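Protein FimX (Pseudomonas aeruginosa PAO1, PDB 3HVA) is a GGDEF-EAL domain-containing receptor for the second messenger c-di-GMP, represented here by its GGDEF domain. Local coordinates at residues E84-A89 / A98-K103. Numbering follows the deposited sequence.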
ATOM      1  N   GLU A  84      -7.370  11.062  -5.350  1.00 36.36           N
ATOM      2  CA  GLU A  84      -8.452  10.331  -5.996  1.00 34.92           C
ATOM      3  C   GLU A  84      -7.926   9.195  -6.866  1.00 27.13           C
ATOM      4  O   GLU A  84      -8.687   8.330  -7.299  1.00 25.02           O
ATOM      5  CB  GLU A  84      -9.266  11.282  -6.875  1.00 45.60           C
ATOM      6  CG  GLU A  84     -10.761  11.025  -6.869  1.00 51.64           C
ATOM      7  CD  GLU A  84     -11.526  12.101  -6.122  1.00 64.47           C
ATOM      8  OE1 GLU A  84     -12.660  11.830  -5.677  1.00 64.63           O
ATOM      9  OE2 GLU A  84     -10.990  13.222  -5.987  1.00 70.15           O
ATOM     10  N   GLU A  85      -6.622   9.205  -7.117  1.00 22.44           N
ATOM     11  CA  GLU A  85      -6.017   8.304  -8.096  1.00 29.99           C
ATOM     12  C   GLU A  85      -5.985   6.839  -7.667  1.00 28.32           C
ATOM     13  O   GLU A  85      -5.890   5.946  -8.508  1.00 29.23           O
ATOM     14  CB  GLU A  85      -4.603   8.774  -8.440  1.00 35.56           C
ATOM     15  CG  GLU A  85      -4.536  10.218  -8.909  1.00 40.04           C
ATOM     16  CD  GLU A  85      -5.308  10.452 -10.193  1.00 54.81           C
ATOM     17  OE1 GLU A  85      -6.003  11.483 -10.292  1.00 56.00           O
ATOM     18  OE2 GLU A  85      -5.227   9.600 -11.101  1.00 47.79           O
ATOM     19  N   ALA A  86      -6.060   6.589  -6.365  1.00 24.63           N
ATOM     20  CA  ALA A  86      -5.931   5.225  -5.868  1.00 21.14           C
ATOM     21  C   ALA A  86      -6.998   4.839  -4.850  1.00 17.51           C
ATOM     22  O   ALA A  86      -7.492   5.676  -4.095  1.00 17.74           O
ATOM     23  CB  ALA A  86      -4.540   5.002  -5.284  1.00 21.03           C
ATOM     24  N   ASP A  87      -7.348   3.557  -4.850  1.00 17.25           N
ATOM     25  CA  ASP A  87      -8.203   2.985  -3.824  1.00 18.48           C
ATOM     26  C   ASP A  87      -7.294   2.427  -2.732  1.00 16.43           C
ATOM     27  O   ASP A  87      -6.369   1.666  -3.017  1.00 17.56           O
ATOM     28  CB  ASP A  87      -9.078   1.883  -4.419  1.00 17.81           C
ATOM     29  CG  ASP A  87      -9.901   2.366  -5.601  1.00 25.32           C
ATOM     30  OD1 ASP A  87     -10.732   3.280  -5.420  1.00 23.04           O
ATOM     31  OD2 ASP A  87      -9.718   1.823  -6.713  1.00 24.47           O
ATOM     32  N   LEU A  88      -7.549   2.813  -1.485  1.00 14.97           N
ATOM     33  CA  LEU A  88      -6.636   2.499  -0.387  1.00 12.83           C
ATOM     34  C   LEU A  88      -7.203   1.496   0.612  1.00 14.21           C
ATOM     35  O   LEU A  88      -8.337   1.634   1.069  1.00 19.75           O
ATOM     36  CB  LEU A  88      -6.242   3.778   0.355  1.00 16.54           C
ATOM     37  CG  LEU A  88      -5.431   4.832  -0.399  1.00 18.79           C
ATOM     38  CD1 LEU A  88      -5.101   5.996   0.524  1.00 14.44           C
ATOM     39  CD2 LEU A  88      -4.164   4.223  -0.976  1.00 15.65           C
ATOM     40  N   ALA A  89      -6.398   0.499   0.968  1.00 13.20           N
ATOM     41  CA  ALA A  89      -6.819  -0.497   1.946  1.00 12.82           C
ATOM     42  C   ALA A  89      -5.761  -0.763   3.011  1.00 17.20           C
ATOM     43  O   ALA A  89      -4.563  -0.613   2.770  1.00 15.08           O
ATOM     44  CB  ALA A  89      -7.199  -1.797   1.250  1.00 17.09           C
ATOM     45  N   ALA A  98      -2.671  -0.411  -2.496  1.00 19.16           N
ATOM     46  CA  ALA A  98      -3.200   0.661  -3.324  1.00 17.59           C
ATOM     47  C   ALA A  98      -3.447   0.177  -4.745  1.00 17.55           C
ATOM     48  O   ALA A  98      -2.572  -0.418  -5.371  1.00 16.97           O
ATOM     49  CB  ALA A  98      -2.253   1.851  -3.325  1.00 18.71           C
ATOM     50  N   LEU A  99      -4.652   0.426  -5.244  1.00 21.05           N
ATOM     51  CA  LEU A  99      -4.986   0.103  -6.621  1.00 16.70           C
ATOM     52  C   LEU A  99      -5.100   1.394  -7.421  1.00 16.22           C
ATOM     53  O   LEU A  99      -5.861   2.293  -7.061  1.00 19.25           O
ATOM     54  CB  LEU A  99      -6.298  -0.682  -6.682  1.00 16.12           C
ATOM     55  CG  LEU A  99      -6.785  -1.154  -8.054  1.00 21.35           C
ATOM     56  CD1 LEU A  99      -5.820  -2.152  -8.675  1.00 18.31           C
ATOM     57  CD2 LEU A  99      -8.167  -1.765  -7.925  1.00 20.48           C
ATOM     58  N   PHE A 100      -4.324   1.492  -8.495  1.00 17.66           N
ATOM     59  CA  PHE A 100      -4.381   2.653  -9.372  1.00 21.19           C
ATOM     60  C   PHE A 100      -5.137   2.303 -10.644  1.00 21.71           C
ATOM     61  O   PHE A 100      -4.536   1.924 -11.650  1.00 22.12           O
ATOM     62  CB  PHE A 100      -2.972   3.141  -9.721  1.00 18.94           C
ATOM     63  CG  PHE A 100      -2.232   3.745  -8.561  1.00 21.19           C
ATOM     64  CD1 PHE A 100      -2.411   5.077  -8.226  1.00 27.88           C
ATOM     65  CD2 PHE A 100      -1.347   2.986  -7.813  1.00 20.68           C
ATOM     66  CE1 PHE A 100      -1.728   5.639  -7.165  1.00 25.02           C
ATOM     67  CE2 PHE A 100      -0.661   3.542  -6.750  1.00 20.12           C
ATOM     68  CZ  PHE A 100      -0.852   4.870  -6.425  1.00 21.56           C
ATOM     69  N   LYS A 101      -6.457   2.428 -10.599  1.00 22.19           N
ATOM     70  CA  LYS A 101      -7.284   2.071 -11.742  1.00 20.82           C
ATOM     71  C   LYS A 101      -7.034   2.987 -12.936  1.00 19.14           C
ATOM     72  O   LYS A 101      -7.065   4.212 -12.816  1.00 19.19           O
ATOM     73  CB  LYS A 101      -8.765   2.073 -11.357  1.00 21.76           C
ATOM     74  CG  LYS A 101      -9.103   1.101 -10.242  1.00 24.15           C
ATOM     75  CD  LYS A 101     -10.547   0.646 -10.329  1.00 24.77           C
ATOM     76  CE  LYS A 101     -10.837  -0.441  -9.309  1.00 36.36           C
ATOM     77  NZ  LYS A 101     -12.189  -1.042  -9.472  1.00 28.96           N
ATOM     78  N   GLY A 102      -6.771   2.380 -14.088  1.00 17.57           N
ATOM     79  CA  GLY A 102      -6.582   3.125 -15.318  1.00 24.33           C
ATOM     80  C   GLY A 102      -5.143   3.505 -15.609  1.00 23.48           C
ATOM     81  O   GLY A 102      -4.852   4.092 -16.650  1.00 23.70           O
ATOM     82  N   LYS A 103      -4.241   3.166 -14.695  1.00 22.93           N
ATOM     83  CA  LYS A 103      -2.840   3.534 -14.840  1.00 19.05           C
ATOM     84  C   LYS A 103      -1.934   2.316 -14.944  1.00 19.00           C
ATOM     85  O   LYS A 103      -2.087   1.350 -14.198  1.00 19.08           O
ATOM     86  CB  LYS A 103      -2.388   4.393 -13.658  1.00 20.12           C
ATOM     87  CG  LYS A 103      -3.002   5.777 -13.618  1.00 24.11           C
ATOM     88  CD  LYS A 103      -2.678   6.468 -12.305  1.00 27.38           C
ATOM     89  CE  LYS A 103      -3.379   7.805 -12.193  1.00 32.01           C
ATOM     90  NZ  LYS A 103      -2.932   8.768 -13.236  1.00 40.06           N
TER
HETATM   91  O   HOH W   1      -8.077   3.827  -8.667  1.00 20.98           O
HETATM   92  O   HOH W   2      -5.952   6.244 -11.198  1.00 28.19           O
HETATM   93  O   HOH W   3      -8.513   5.979 -10.583  1.00 28.98           O
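D87 and L99 form an antiparallel hydrogen-bonded pair. D87 N donates to L99 O at 2.9 Å, and L99 N returns a bond to D87 O at 3.1 Å. L88 and A98 follow as a non-hydrogen-bonded pair.

Beyond A86 and F100, waters bridge the two backbones. One bridges E85 O, L99 O and K101 N. A second links E85 O, at 2.7 Å, to K101 O.

A86 CB sits over one face of the F100 ring, 3.8 Å from its centroid, in a CH-pi contact. L88 CD2 touches A98 CB at 3.8 Å.

Opposite charges also approach each other. K103, bent at its last torsion (chi4 -63°), brings NZ to 3.2 Å from E85 OE2. This salt bridge is doubtful, since the model sets OE2 too close to a neighbouring atom. K101 crosses D87 at about a right angle; K101 CE lies 3.6 Å from D87 OD2 but NZ 4.7 Å, so no salt bridge forms.

The pair belongs to the central-sheet beta hairpin whose turn carries the signature motif in GGDEF domains, here degenerate. Strand 45-52 flanks strand 95-101. L99 packs on helix 24-41, L88 on helix 55-82 and F100 on helix 105-120.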